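Local coordinates for Iron(III) ABC transporter, periplasmic iron-compound-binding protein (Vibrio cholerae, PDB 5GGY) that probably binds ferric hydroxamate siderophores such as Desferal in the periplasm and delivers them to an ABC transporter for iron uptake, at residues Leu103-Phe106 with Asn111-Gln114; Ser118-Leu123 with Gln135-Met140; Phe174-Asn179 with Val255-Gly260; Pro182-Glu187 with Met262-Ser267. All blocks are in the same frame, centred on the assembly; numbering follows the deposited sequence.

Interaction 1: Leu103-Phe106 with Asn111-Gln114; sequences LPNF and NAAQ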
loop_
_atom_site.group_PDB
_atom_site.type_symbol
_atom_site.label_atom_id
_atom_site.label_comp_id
_atom_site.label_asym_id
_atom_site.label_seq_id
_atom_site.Cartn_x
_atom_site.Cartn_y
_atom_site.Cartn_z
ATOM N N LEU A 103 4.093 -16.603 -11.664
ATOM C CA LEU A 103 4.397 -15.520 -10.732
ATOM C C LEU A 103 5.199 -16.033 -9.543
ATOM O O LEU A 103 4.628 -16.400 -8.516
ATOM C CB LEU A 103 3.114 -14.847 -10.233
ATOM C CG LEU A 103 1.990 -14.593 -11.238
ATOM C CD1 LEU A 103 0.969 -15.725 -11.203
ATOM C CD2 LEU A 103 1.321 -13.253 -10.975
ATOM N N PRO A 104 6.533 -16.055 -9.676
ATOM C CA PRO A 104 7.408 -16.571 -8.620
ATOM C C PRO A 104 7.636 -15.576 -7.484
ATOM O O PRO A 104 7.525 -14.366 -7.677
ATOM C CB PRO A 104 8.715 -16.853 -9.366
ATOM C CG PRO A 104 8.734 -15.834 -10.448
ATOM C CD PRO A 104 7.294 -15.665 -10.876
ATOM N N ASN A 105 7.958 -16.100 -6.308
ATOM C CA ASN A 105 8.229 -15.278 -5.138
ATOM C C ASN A 105 9.155 -16.010 -4.167
ATOM O O ASN A 105 9.537 -17.157 -4.408
ATOM C CB ASN A 105 6.920 -14.897 -4.441
ATOM C CG ASN A 105 7.075 -13.707 -3.505
ATOM O OD1 ASN A 105 8.190 -13.272 -3.215
ATOM N ND2 ASN A 105 5.954 -13.184 -3.019
ATOM N N PHE A 106 9.524 -15.324 -3.087
ATOM C CA PHE A 106 10.303 -15.904 -1.994
ATOM C C PHE A 106 11.661 -16.415 -2.458
ATOM O O PHE A 106 12.203 -17.369 -1.899
ATOM C CB PHE A 106 9.511 -17.026 -1.318
ATOM C CG PHE A 106 8.157 -16.594 -0.833
ATOM C CD1 PHE A 106 8.023 -15.937 0.378
ATOM C CD2 PHE A 106 7.020 -16.828 -1.593
ATOM C CE1 PHE A 106 6.779 -15.527 0.825
ATOM C CE2 PHE A 106 5.778 -16.418 -1.150
ATOM C CZ PHE A 106 5.659 -15.765 0.056
ATOM N N ASN A 111 11.948 -9.426 -2.284
ATOM C CA ASN A 111 11.315 -8.973 -1.058
ATOM C C ASN A 111 9.891 -9.501 -1.055
ATOM O O ASN A 111 9.010 -8.935 -1.695
ATOM C CB ASN A 111 11.340 -7.452 -0.931
ATOM C CG ASN A 111 10.883 -6.985 0.435
ATOM O OD1 ASN A 111 9.703 -6.703 0.644
ATOM N ND2 ASN A 111 11.814 -6.921 1.380
ATOM N N ALA A 112 9.688 -10.595 -0.327
ATOM C CA ALA A 112 8.484 -11.421 -0.428
ATOM C C ALA A 112 7.171 -10.645 -0.382
ATOM O O ALA A 112 6.304 -10.828 -1.235
ATOM C CB ALA A 112 8.494 -12.468 0.672
ATOM N N ALA A 113 7.029 -9.774 0.611
ATOM C CA ALA A 113 5.785 -9.037 0.813
ATOM C C ALA A 113 5.481 -8.068 -0.326
ATOM O O ALA A 113 4.335 -7.944 -0.753
ATOM C CB ALA A 113 5.834 -8.292 2.121
ATOM N N GLN A 114 6.508 -7.378 -0.812
ATOM C CA GLN A 114 6.334 -6.450 -1.925
ATOM C C GLN A 114 5.945 -7.197 -3.192
ATOM O O GLN A 114 5.092 -6.740 -3.952
ATOM C CB GLN A 114 7.606 -5.639 -2.167
ATOM C CG GLN A 114 7.926 -4.642 -1.069
ATOM C CD GLN A 114 9.153 -3.810 -1.390
ATOM O OE1 GLN A 114 9.659 -3.840 -2.512
ATOM N NE2 GLN A 114 9.640 -3.065 -0.403
#
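Asn105 reaches across to the first turn of helix 112-126 and bonds to the backbone of Ala112. From CB, the side chain extends with CG anti to the backbone N (chi1 -162°), which carries the amide out to Ala112. CG itself lies over one face of the Phe106 ring, displaced toward the rim. OD1 comes within 3.4 Å of Ala112 CA. At the tip, ND2 donates to Ala112 O over 3.0 Å; the N-H...O angle is 173°, and the oxygen lies in the plane of the Asn105 amide. Ala112 comes one residue after the N-cap Asn111. The contact thus ties the loop leaving the three-stranded parallel sheet of one lobe to the start of helix 112-126, where the Ala112 backbone also bonds to Asn179 of the other lobe. An asparagine suits the place because its short, flat amide can serve a backbone carbonyl while one side of it lies against an aromatic ring. Phe106 adds an apolar contact: its CD1 and CE1 approach the methyl CB of Ala112 obliquely, both at 3.5 Å, and alanine is small enough to let the ring come so near. Beyond the two segments, Thr181 packs on both Phe106 and Ala112.

Interaction 2: Ser118-Leu123 with Gln135-Met140; sequences SHFKTL and QKLEAM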
loop_
_atom_site.group_PDB
_atom_site.type_symbol
_atom_site.label_atom_id
_atom_site.label_comp_id
_atom_site.label_asym_id
_atom_site.label_seq_id
_atom_site.Cartn_x
_atom_site.Cartn_y
_atom_site.Cartn_z
ATOM N N SER A 118 2.581 -6.985 -5.389
ATOM C CA SER A 118 2.668 -6.723 -6.818
ATOM C C SER A 118 1.932 -7.792 -7.620
ATOM O O SER A 118 1.232 -7.482 -8.585
ATOM C CB SER A 118 4.130 -6.642 -7.262
ATOM O OG SER A 118 4.219 -6.304 -8.637
ATOM N N HIS A 119 2.087 -9.049 -7.213
ATOM C CA HIS A 119 1.400 -10.154 -7.874
ATOM C C HIS A 119 -0.110 -10.039 -7.698
ATOM O O HIS A 119 -0.876 -10.350 -8.609
ATOM C CB HIS A 119 1.892 -11.499 -7.337
ATOM C CG HIS A 119 3.264 -11.871 -7.806
ATOM N ND1 HIS A 119 3.982 -11.096 -8.689
ATOM C CD2 HIS A 119 4.049 -12.935 -7.516
ATOM C CE1 HIS A 119 5.152 -11.665 -8.924
ATOM N NE2 HIS A 119 5.216 -12.784 -8.223
ATOM N N PHE A 120 -0.525 -9.595 -6.516
ATOM C CA PHE A 120 -1.935 -9.411 -6.200
ATOM C C PHE A 120 -2.571 -8.403 -7.146
ATOM O O PHE A 120 -3.715 -8.567 -7.574
ATOM C CB PHE A 120 -2.085 -8.960 -4.748
ATOM C CG PHE A 120 -3.507 -8.830 -4.282
ATOM C CD1 PHE A 120 -4.321 -9.945 -4.157
ATOM C CD2 PHE A 120 -4.015 -7.592 -3.926
ATOM C CE1 PHE A 120 -5.622 -9.821 -3.708
ATOM C CE2 PHE A 120 -5.310 -7.460 -3.477
ATOM C CZ PHE A 120 -6.117 -8.571 -3.368
ATOM N N LYS A 121 -1.815 -7.365 -7.483
ATOM C CA LYS A 121 -2.296 -6.336 -8.393
ATOM C C LYS A 121 -2.367 -6.822 -9.837
ATOM O O LYS A 121 -3.369 -6.614 -10.516
ATOM C CB LYS A 121 -1.400 -5.106 -8.308
ATOM C CG LYS A 121 -1.425 -4.415 -6.968
ATOM C CD LYS A 121 -0.388 -3.327 -6.928
ATOM C CE LYS A 121 -0.523 -2.492 -5.678
ATOM N NZ LYS A 121 0.570 -1.493 -5.621
ATOM N N THR A 122 -1.294 -7.459 -10.296
ATOM C CA THR A 122 -1.221 -7.967 -11.664
ATOM C C THR A 122 -2.319 -8.989 -11.943
ATOM O O THR A 122 -2.916 -8.991 -13.020
ATOM C CB THR A 122 0.150 -8.603 -11.955
ATOM O OG1 THR A 122 0.423 -9.612 -10.978
ATOM C CG2 THR A 122 1.246 -7.551 -11.911
ATOM N N LEU A 123 -2.574 -9.857 -10.970
ATOM C CA LEU A 123 -3.641 -10.839 -11.088
ATOM C C LEU A 123 -5.001 -10.149 -11.163
ATOM O O LEU A 123 -5.892 -10.588 -11.890
ATOM C CB LEU A 123 -3.600 -11.824 -9.915
ATOM C CG LEU A 123 -2.463 -12.845 -9.922
ATOM C CD1 LEU A 123 -2.441 -13.629 -8.621
ATOM C CD2 LEU A 123 -2.607 -13.784 -11.111
ATOM N N GLN A 135 -9.367 -1.992 -2.733
ATOM C CA GLN A 135 -10.147 -1.886 -1.507
ATOM C C GLN A 135 -9.548 -2.744 -0.391
ATOM O O GLN A 135 -9.599 -2.370 0.781
ATOM C CB GLN A 135 -11.607 -2.279 -1.775
ATOM C CG GLN A 135 -12.097 -3.533 -1.058
ATOM C CD GLN A 135 -12.535 -3.262 0.371
ATOM O OE1 GLN A 135 -13.074 -2.198 0.677
ATOM N NE2 GLN A 135 -12.295 -4.224 1.256
ATOM N N LYS A 136 -8.967 -3.883 -0.754
ATOM C CA LYS A 136 -8.410 -4.792 0.241
ATOM C C LYS A 136 -7.025 -4.346 0.700
ATOM O O LYS A 136 -6.647 -4.563 1.851
ATOM C CB LYS A 136 -8.353 -6.218 -0.307
ATOM C CG LYS A 136 -9.718 -6.867 -0.425
ATOM C CD LYS A 136 -9.621 -8.377 -0.352
ATOM C CE LYS A 136 -10.991 -9.009 -0.189
ATOM N NZ LYS A 136 -10.896 -10.479 0.030
ATOM N N LEU A 137 -6.277 -3.720 -0.203
ATOM C CA LEU A 137 -4.972 -3.167 0.138
ATOM C C LEU A 137 -5.121 -1.926 1.008
ATOM O O LEU A 137 -4.370 -1.737 1.965
ATOM C CB LEU A 137 -4.184 -2.835 -1.130
ATOM C CG LEU A 137 -3.659 -4.038 -1.912
ATOM C CD1 LEU A 137 -3.044 -3.589 -3.224
ATOM C CD2 LEU A 137 -2.650 -4.808 -1.075
ATOM N N GLU A 138 -6.091 -1.083 0.663
ATOM C CA GLU A 138 -6.379 0.121 1.433
ATOM C C GLU A 138 -6.805 -0.235 2.850
ATOM O O GLU A 138 -6.358 0.382 3.818
ATOM C CB GLU A 138 -7.470 0.951 0.752
ATOM C CG GLU A 138 -7.019 1.677 -0.503
ATOM C CD GLU A 138 -8.179 2.272 -1.278
ATOM O OE1 GLU A 138 -9.336 2.093 -0.846
ATOM O OE2 GLU A 138 -7.934 2.916 -2.319
ATOM N N ALA A 139 -7.675 -1.234 2.962
ATOM C CA ALA A 139 -8.140 -1.706 4.259
ATOM C C ALA A 139 -6.993 -2.318 5.050
ATOM O O ALA A 139 -6.956 -2.234 6.276
ATOM C CB ALA A 139 -9.263 -2.715 4.085
ATOM N N MET A 140 -6.056 -2.930 4.334
ATOM C CA MET A 140 -4.896 -3.557 4.951
ATOM C C MET A 140 -3.970 -2.525 5.594
ATOM O O MET A 140 -3.563 -2.678 6.746
ATOM C CB MET A 140 -4.126 -4.381 3.917
ATOM C CG MET A 140 -3.063 -5.282 4.518
ATOM S SD MET A 140 -2.200 -6.284 3.296
ATOM C CE MET A 140 -1.232 -5.037 2.454
#
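Phe120 and Leu137 carry the packing between helices 112-126 and 130-154, which run nearly antiparallel here: their axes make an angle of 154° and stay 11.8 Å apart at closest approach. Such a spacing leaves the backbones well separated and asks for long side chains to span it. Along the first segment, Phe120 is the first to cross. Its CG is anti to the backbone N (chi1 -176°), which sends the ring toward the other helix, where CD2 and CE2 each lie 4.1 Å from Leu137 CG. The two side chains pass in opposite directions, and the ring meets the leucine obliquely. Phe120 CZ comes to 4.5 Å from Lys136 CB.

Lys121 follows with an extended chain that crosses Leu137 at about a right angle, laying CE 3.7 Å from Leu137 CD1. Lysine fits this border because its methylenes cover the leucine while NZ travels on to a salt bridge with Glu54 of the second subunit. Lys136, in contrast, sends NZ away from the contact to a salt bridge with Glu32. The pair of helices forms a helical hairpin, whose second arm is the long helix that runs along both lobes, as in FhuD-type binding proteins; helix 24-32 lies against Phe120 through Gln29 and Glu32, and helix 262-276 against Lys136 and Met140 through Met262.

Interaction 3: Phe174-Asn179 with Val255-Gly260; sequences FLYTEN and VWSYGG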
loop_
_atom_site.group_PDB
_atom_site.type_symbol
_atom_site.label_atom_id
_atom_site.label_comp_id
_atom_site.label_asym_id
_atom_site.label_seq_id
_atom_site.Cartn_x
_atom_site.Cartn_y
_atom_site.Cartn_z
ATOM N N PHE A 174 13.500 -22.103 12.271
ATOM C CA PHE A 174 13.514 -21.294 11.056
ATOM C C PHE A 174 13.255 -19.828 11.366
ATOM O O PHE A 174 12.110 -19.407 11.466
ATOM C CB PHE A 174 12.469 -21.786 10.051
ATOM C CG PHE A 174 12.819 -23.088 9.391
ATOM C CD1 PHE A 174 14.001 -23.231 8.685
ATOM C CD2 PHE A 174 11.950 -24.162 9.457
ATOM C CE1 PHE A 174 14.319 -24.427 8.072
ATOM C CE2 PHE A 174 12.261 -25.359 8.844
ATOM C CZ PHE A 174 13.445 -25.494 8.153
ATOM N N LEU A 175 14.323 -19.056 11.519
ATOM C CA LEU A 175 14.198 -17.621 11.761
ATOM C C LEU A 175 13.798 -16.890 10.488
ATOM O O LEU A 175 14.384 -17.110 9.429
ATOM C CB LEU A 175 15.505 -17.035 12.299
ATOM C CG LEU A 175 15.937 -17.450 13.705
ATOM C CD1 LEU A 175 17.242 -16.764 14.080
ATOM C CD2 LEU A 175 14.851 -17.121 14.714
ATOM N N TYR A 176 12.805 -16.014 10.593
ATOM C CA TYR A 176 12.359 -15.252 9.430
ATOM C C TYR A 176 13.257 -14.044 9.190
ATOM O O TYR A 176 13.503 -13.247 10.093
ATOM C CB TYR A 176 10.895 -14.832 9.589
ATOM C CG TYR A 176 9.959 -15.987 9.330
ATOM C CD1 TYR A 176 9.616 -16.346 8.031
ATOM C CD2 TYR A 176 9.455 -16.746 10.376
ATOM C CE1 TYR A 176 8.778 -17.412 7.786
ATOM C CE2 TYR A 176 8.616 -17.814 10.139
ATOM C CZ TYR A 176 8.282 -18.143 8.845
ATOM O OH TYR A 176 7.448 -19.207 8.602
ATOM N N THR A 177 13.743 -13.930 7.958
ATOM C CA THR A 177 14.789 -12.974 7.619
ATOM C C THR A 177 14.246 -11.644 7.097
ATOM O O THR A 177 13.038 -11.414 7.087
ATOM C CB THR A 177 15.745 -13.569 6.570
ATOM O OG1 THR A 177 15.064 -13.708 5.317
ATOM C CG2 THR A 177 16.245 -14.937 7.021
ATOM N N GLU A 178 15.159 -10.783 6.656
ATOM C CA GLU A 178 14.833 -9.413 6.261
ATOM C C GLU A 178 13.867 -9.344 5.080
ATOM O O GLU A 178 13.028 -8.447 5.008
ATOM C CB GLU A 178 16.114 -8.647 5.918
ATOM C CG GLU A 178 15.898 -7.183 5.584
ATOM C CD GLU A 178 17.174 -6.488 5.150
ATOM O OE1 GLU A 178 17.145 -5.251 4.970
ATOM O OE2 GLU A 178 18.204 -7.176 4.992
ATOM N N ASN A 179 13.981 -10.298 4.164
ATOM C CA ASN A 179 13.157 -10.301 2.962
ATOM C C ASN A 179 11.882 -11.125 3.118
ATOM O O ASN A 179 11.171 -11.368 2.144
ATOM C CB ASN A 179 13.963 -10.827 1.775
ATOM C CG ASN A 179 14.444 -12.247 1.984
ATOM O OD1 ASN A 179 14.627 -12.692 3.117
ATOM N ND2 ASN A 179 14.648 -12.970 0.889
ATOM N N VAL A 255 -1.041 -18.832 10.469
ATOM C CA VAL A 255 -1.047 -17.907 9.342
ATOM C C VAL A 255 0.122 -18.235 8.426
ATOM O O VAL A 255 1.271 -18.260 8.862
ATOM C CB VAL A 255 -0.947 -16.435 9.783
ATOM C CG1 VAL A 255 -0.893 -15.537 8.564
ATOM C CG2 VAL A 255 -2.126 -16.053 10.667
ATOM N N TRP A 256 -0.177 -18.492 7.159
ATOM C CA TRP A 256 0.836 -18.913 6.201
ATOM C C TRP A 256 1.874 -17.818 5.971
ATOM O O TRP A 256 1.549 -16.717 5.519
ATOM C CB TRP A 256 0.175 -19.319 4.882
ATOM C CG TRP A 256 1.064 -20.082 3.936
ATOM C CD1 TRP A 256 1.281 -19.803 2.619
ATOM C CD2 TRP A 256 1.838 -21.255 4.229
ATOM N NE1 TRP A 256 2.143 -20.724 2.073
ATOM C CE2 TRP A 256 2.502 -21.625 3.041
ATOM C CE3 TRP A 256 2.037 -22.025 5.380
ATOM C CZ2 TRP A 256 3.348 -22.732 2.972
ATOM C CZ3 TRP A 256 2.878 -23.121 5.309
ATOM C CH2 TRP A 256 3.524 -23.464 4.114
ATOM N N SER A 257 3.125 -18.132 6.292
ATOM C CA SER A 257 4.212 -17.168 6.188
ATOM C C SER A 257 4.811 -17.142 4.788
ATOM O O SER A 257 5.824 -16.487 4.548
ATOM C CB SER A 257 5.300 -17.482 7.214
ATOM O OG SER A 257 4.754 -17.637 8.513
ATOM N N TYR A 258 4.177 -17.863 3.870
ATOM C CA TYR A 258 4.604 -17.879 2.477
ATOM C C TYR A 258 3.405 -17.676 1.554
ATOM O O TYR A 258 3.229 -18.405 0.579
ATOM C CB TYR A 258 5.315 -19.191 2.148
ATOM C CG TYR A 258 6.230 -19.673 3.254
ATOM C CD1 TYR A 258 5.796 -20.618 4.177
ATOM C CD2 TYR A 258 7.520 -19.175 3.384
ATOM C CE1 TYR A 258 6.621 -21.058 5.188
ATOM C CE2 TYR A 258 8.355 -19.611 4.397
ATOM C CZ TYR A 258 7.899 -20.553 5.296
ATOM O OH TYR A 258 8.718 -20.997 6.311
ATOM N N GLY A 259 2.584 -16.680 1.871
ATOM C CA GLY A 259 1.346 -16.457 1.147
ATOM C C GLY A 259 1.334 -15.209 0.285
ATOM O O GLY A 259 2.378 -14.739 -0.168
ATOM N N GLY A 260 0.139 -14.673 0.059
ATOM C CA GLY A 260 -0.037 -13.514 -0.799
ATOM C C GLY A 260 -0.156 -12.200 -0.054
ATOM O O GLY A 260 0.347 -12.053 1.061
#
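The rings of Tyr176 and Tyr258 meet across the contact with their side chains crossing at about a right angle, Tyr176 CE1 lying 4.1 Å from Tyr258 CE2 and the approach oblique at both rings. Their hydroxyls come close, Tyr176 OH lying 3.2 Å from Tyr258 OH. The Tyr258 ring also carries Ser257 CB over the centre of one face, 4.3 Å above the plane, and has Trp256 CE2 at its edge, in plane. Tyr258 CD1 in turn sits above one face of the Trp256 ring, near its rim.

Ser257 meets the end of Tyr176 with both side-chain atoms. Its CB lies 3.1 Å from Tyr176 OH, while Ser257 OG makes a weak bond at most to Tyr176 OH, 3.1 Å long, whose proton may go to another acceptor. Serine suits the place because it is small enough to fit against a phenol end and still offers a hydroxyl there. The contact joins the end of strand 172-176, in the mixed sheet, to the loop between strand 249-252 and helix 262-276. Tyr176 CG lies anti to its carbonyl carbon (chi1 -77°), directing the ring from the strand toward this loop.

Arg166 of the neighbouring strand 161-167 is the stronger polar partner of both residues: its NE bonds to Tyr176 OH and its NH1 to Ser257 OG. The buried hydroxyls are therefore gathered round one guanidinium group, whose charge would probably polarise both. Ile204 of strand 204-208 packs on Tyr176 and on Tyr258, giving the two rings a common apolar neighbour.

Interaction 4: Pro182-Glu187 with Met262-Ser267; sequences PQYVLE and MSLRYS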
loop_
_atom_site.group_PDB
_atom_site.type_symbol
_atom_site.label_atom_id
_atom_site.label_comp_id
_atom_site.label_asym_id
_atom_site.label_seq_id
_atom_site.Cartn_x
_atom_site.Cartn_y
_atom_site.Cartn_z
ATOM N N PRO A 182 6.917 -11.993 7.434
ATOM C CA PRO A 182 6.709 -11.537 8.815
ATOM C C PRO A 182 7.565 -10.322 9.171
ATOM O O PRO A 182 7.142 -9.489 9.971
ATOM C CB PRO A 182 7.116 -12.752 9.652
ATOM C CG PRO A 182 6.944 -13.914 8.744
ATOM C CD PRO A 182 7.342 -13.406 7.397
ATOM N N GLN A 183 8.752 -10.232 8.580
ATOM C CA GLN A 183 9.625 -9.079 8.780
ATOM C C GLN A 183 8.936 -7.796 8.326
ATOM O O GLN A 183 8.993 -6.770 9.005
ATOM C CB GLN A 183 10.944 -9.267 8.027
ATOM C CG GLN A 183 11.831 -8.032 7.997
ATOM C CD GLN A 183 12.435 -7.698 9.348
ATOM O OE1 GLN A 183 12.380 -8.495 10.285
ATOM N NE2 GLN A 183 13.021 -6.511 9.454
ATOM N N TYR A 184 8.284 -7.868 7.171
ATOM C CA TYR A 184 7.518 -6.754 6.632
ATOM C C TYR A 184 6.392 -6.380 7.586
ATOM O O TYR A 184 6.125 -5.202 7.825
ATOM C CB TYR A 184 6.965 -7.117 5.252
ATOM C CG TYR A 184 5.886 -6.190 4.727
ATOM C CD1 TYR A 184 4.538 -6.430 4.989
ATOM C CD2 TYR A 184 6.210 -5.097 3.936
ATOM C CE1 TYR A 184 3.555 -5.591 4.504
ATOM C CE2 TYR A 184 5.234 -4.255 3.445
ATOM C CZ TYR A 184 3.907 -4.508 3.730
ATOM O OH TYR A 184 2.929 -3.672 3.244
ATOM N N VAL A 185 5.735 -7.401 8.122
ATOM C CA VAL A 185 4.652 -7.215 9.078
ATOM C C VAL A 185 5.144 -6.519 10.349
ATOM O O VAL A 185 4.502 -5.588 10.845
ATOM C CB VAL A 185 4.000 -8.565 9.441
ATOM C CG1 VAL A 185 3.217 -8.465 10.740
ATOM C CG2 VAL A 185 3.116 -9.058 8.296
ATOM N N LEU A 186 6.285 -6.968 10.865
ATOM C CA LEU A 186 6.892 -6.366 12.051
ATOM C C LEU A 186 7.218 -4.891 11.832
ATOM O O LEU A 186 6.879 -4.047 12.661
ATOM C CB LEU A 186 8.161 -7.123 12.448
ATOM C CG LEU A 186 8.003 -8.571 12.916
ATOM C CD1 LEU A 186 9.356 -9.181 13.252
ATOM C CD2 LEU A 186 7.066 -8.648 14.109
ATOM N N GLU A 187 7.880 -4.586 10.719
ATOM C CA GLU A 187 8.242 -3.208 10.395
ATOM C C GLU A 187 7.004 -2.333 10.226
ATOM O O GLU A 187 6.969 -1.189 10.680
ATOM C CB GLU A 187 9.091 -3.158 9.123
ATOM C CG GLU A 187 10.424 -3.879 9.219
ATOM C CD GLU A 187 11.152 -3.903 7.892
ATOM O OE1 GLU A 187 10.649 -3.283 6.932
ATOM O OE2 GLU A 187 12.222 -4.541 7.803
ATOM N N MET A 262 -2.841 -10.593 1.238
ATOM C CA MET A 262 -3.720 -10.531 2.401
ATOM C C MET A 262 -3.186 -11.346 3.574
ATOM O O MET A 262 -3.653 -11.188 4.705
ATOM C CB MET A 262 -5.132 -10.993 2.029
ATOM C CG MET A 262 -5.890 -10.011 1.139
ATOM S SD MET A 262 -6.103 -8.370 1.862
ATOM C CE MET A 262 -4.883 -7.433 0.948
ATOM N N SER A 263 -2.207 -12.208 3.307
ATOM C CA SER A 263 -1.537 -12.950 4.369
ATOM C C SER A 263 -0.747 -11.989 5.251
ATOM O O SER A 263 -0.454 -12.290 6.406
ATOM C CB SER A 263 -0.610 -14.023 3.793
ATOM O OG SER A 263 0.533 -13.437 3.193
ATOM N N LEU A 264 -0.398 -10.836 4.689
ATOM C CA LEU A 264 0.282 -9.785 5.433
ATOM C C LEU A 264 -0.654 -9.194 6.482
ATOM O O LEU A 264 -0.242 -8.906 7.608
ATOM C CB LEU A 264 0.779 -8.689 4.485
ATOM C CG LEU A 264 1.649 -9.156 3.315
ATOM C CD1 LEU A 264 1.933 -8.002 2.366
ATOM C CD2 LEU A 264 2.943 -9.775 3.818
ATOM N N ARG A 265 -1.918 -9.020 6.102
ATOM C CA ARG A 265 -2.934 -8.507 7.013
ATOM C C ARG A 265 -3.236 -9.511 8.119
ATOM O O ARG A 265 -3.349 -9.143 9.287
ATOM C CB ARG A 265 -4.222 -8.172 6.256
ATOM C CG ARG A 265 -5.343 -7.640 7.144
ATOM C CD ARG A 265 -6.715 -7.815 6.501
ATOM N NE ARG A 265 -7.795 -7.519 7.441
ATOM C CZ ARG A 265 -8.511 -6.399 7.437
ATOM N NH1 ARG A 265 -8.277 -5.457 6.534
ATOM N NH2 ARG A 265 -9.469 -6.222 8.336
ATOM N N TYR A 266 -3.378 -10.777 7.737
ATOM C CA TYR A 266 -3.668 -11.845 8.688
ATOM C C TYR A 266 -2.521 -12.031 9.671
ATOM O O TYR A 266 -2.739 -12.190 10.873
ATOM C CB TYR A 266 -3.941 -13.158 7.952
ATOM C CG TYR A 266 -5.093 -13.085 6.974
ATOM C CD1 TYR A 266 -5.030 -13.732 5.747
ATOM C CD2 TYR A 266 -6.246 -12.375 7.281
ATOM C CE1 TYR A 266 -6.078 -13.672 4.852
ATOM C CE2 TYR A 266 -7.303 -12.309 6.390
ATOM C CZ TYR A 266 -7.211 -12.961 5.178
ATOM O OH TYR A 266 -8.260 -12.897 4.291
ATOM N N SER A 267 -1.298 -12.011 9.151
ATOM C CA SER A 267 -0.111 -12.124 9.990
ATOM C C SER A 267 -0.062 -10.990 11.008
ATOM O O SER A 267 0.201 -11.214 12.189
ATOM C CB SER A 267 1.162 -12.112 9.138
ATOM O OG SER A 267 1.203 -13.204 8.236
#
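Ser263 O is gripped by two donors from one residue, Ser267 OG at 2.6 Å and Ser267 N at 2.9 Å, which reach it from opposite faces of the carbonyl plane. This is the familiar way for a helical serine to satisfy its hydroxyl, by turning back to the carbonyl one turn earlier, and it leaves Ser267 CB to meet Val185 of helix 181-188. In this two-lobed solute-binding protein of family 8, helix 181-188, beside the mixed sheet, crosses helix 262-276 at -59°, with axes 9.4 Å apart at closest approach.

Val185 and Leu264 are the main pair, and their backbones are the nearest. Val185 directs CG2 at the other helix, where this one methyl lies 3.4 Å from Leu264 O and 3.7 Å from Ser267 CB. A beta-branched residue suits the place, since its two methyls start right at the backbone and suit a close approach of the helices; CG1 is the branch anti to the backbone N (chi1 161°), which leaves CG2 for Leu264.

Tyr184 adds a second apolar contact. Its side chain crosses that of Leu264 at about a right angle, and Leu264 sets CD1 and CD2 against the CD1-CE1 side of the ring, obliquely. Leu264 CD2 comes to 3.9 Å from Tyr184 CD1. Ala113 and Ile117 of helix 112-126 touch both Tyr184 and Leu264, so three helices converge on this apolar cluster, and Tyr184 also packs on Ser57 of the second subunit. The tightest apolar approach between the two side chains joins Tyr184 CE1 to Leu264 CD1, at 3.6 Å.

The first segments of interactions 1 to 4 come in that order along the chain. Interaction 1 is closed by a four-residue loop; interaction 2 pairs two successive helices across the turn between 126 and 130. They share helix 112-126, with centres 14 Å apart, and a probable hydrogen bond from His119 NE2 to Pro104 O joins them. Interactions 3 and 4, centres 8 Å apart, are long-range and alternate along the chain. Interaction 1 touches both, through a probable Ala112 N to Asn179 O hydrogen bond, Phe106 against Tyr258, and Ala113 against Tyr184 and Leu264. It thus lies where the parallel-sheet lobe meets the mixed-sheet half, consistent with this family's two-lobed fold; interactions 2 and 4 also reach the second subunit.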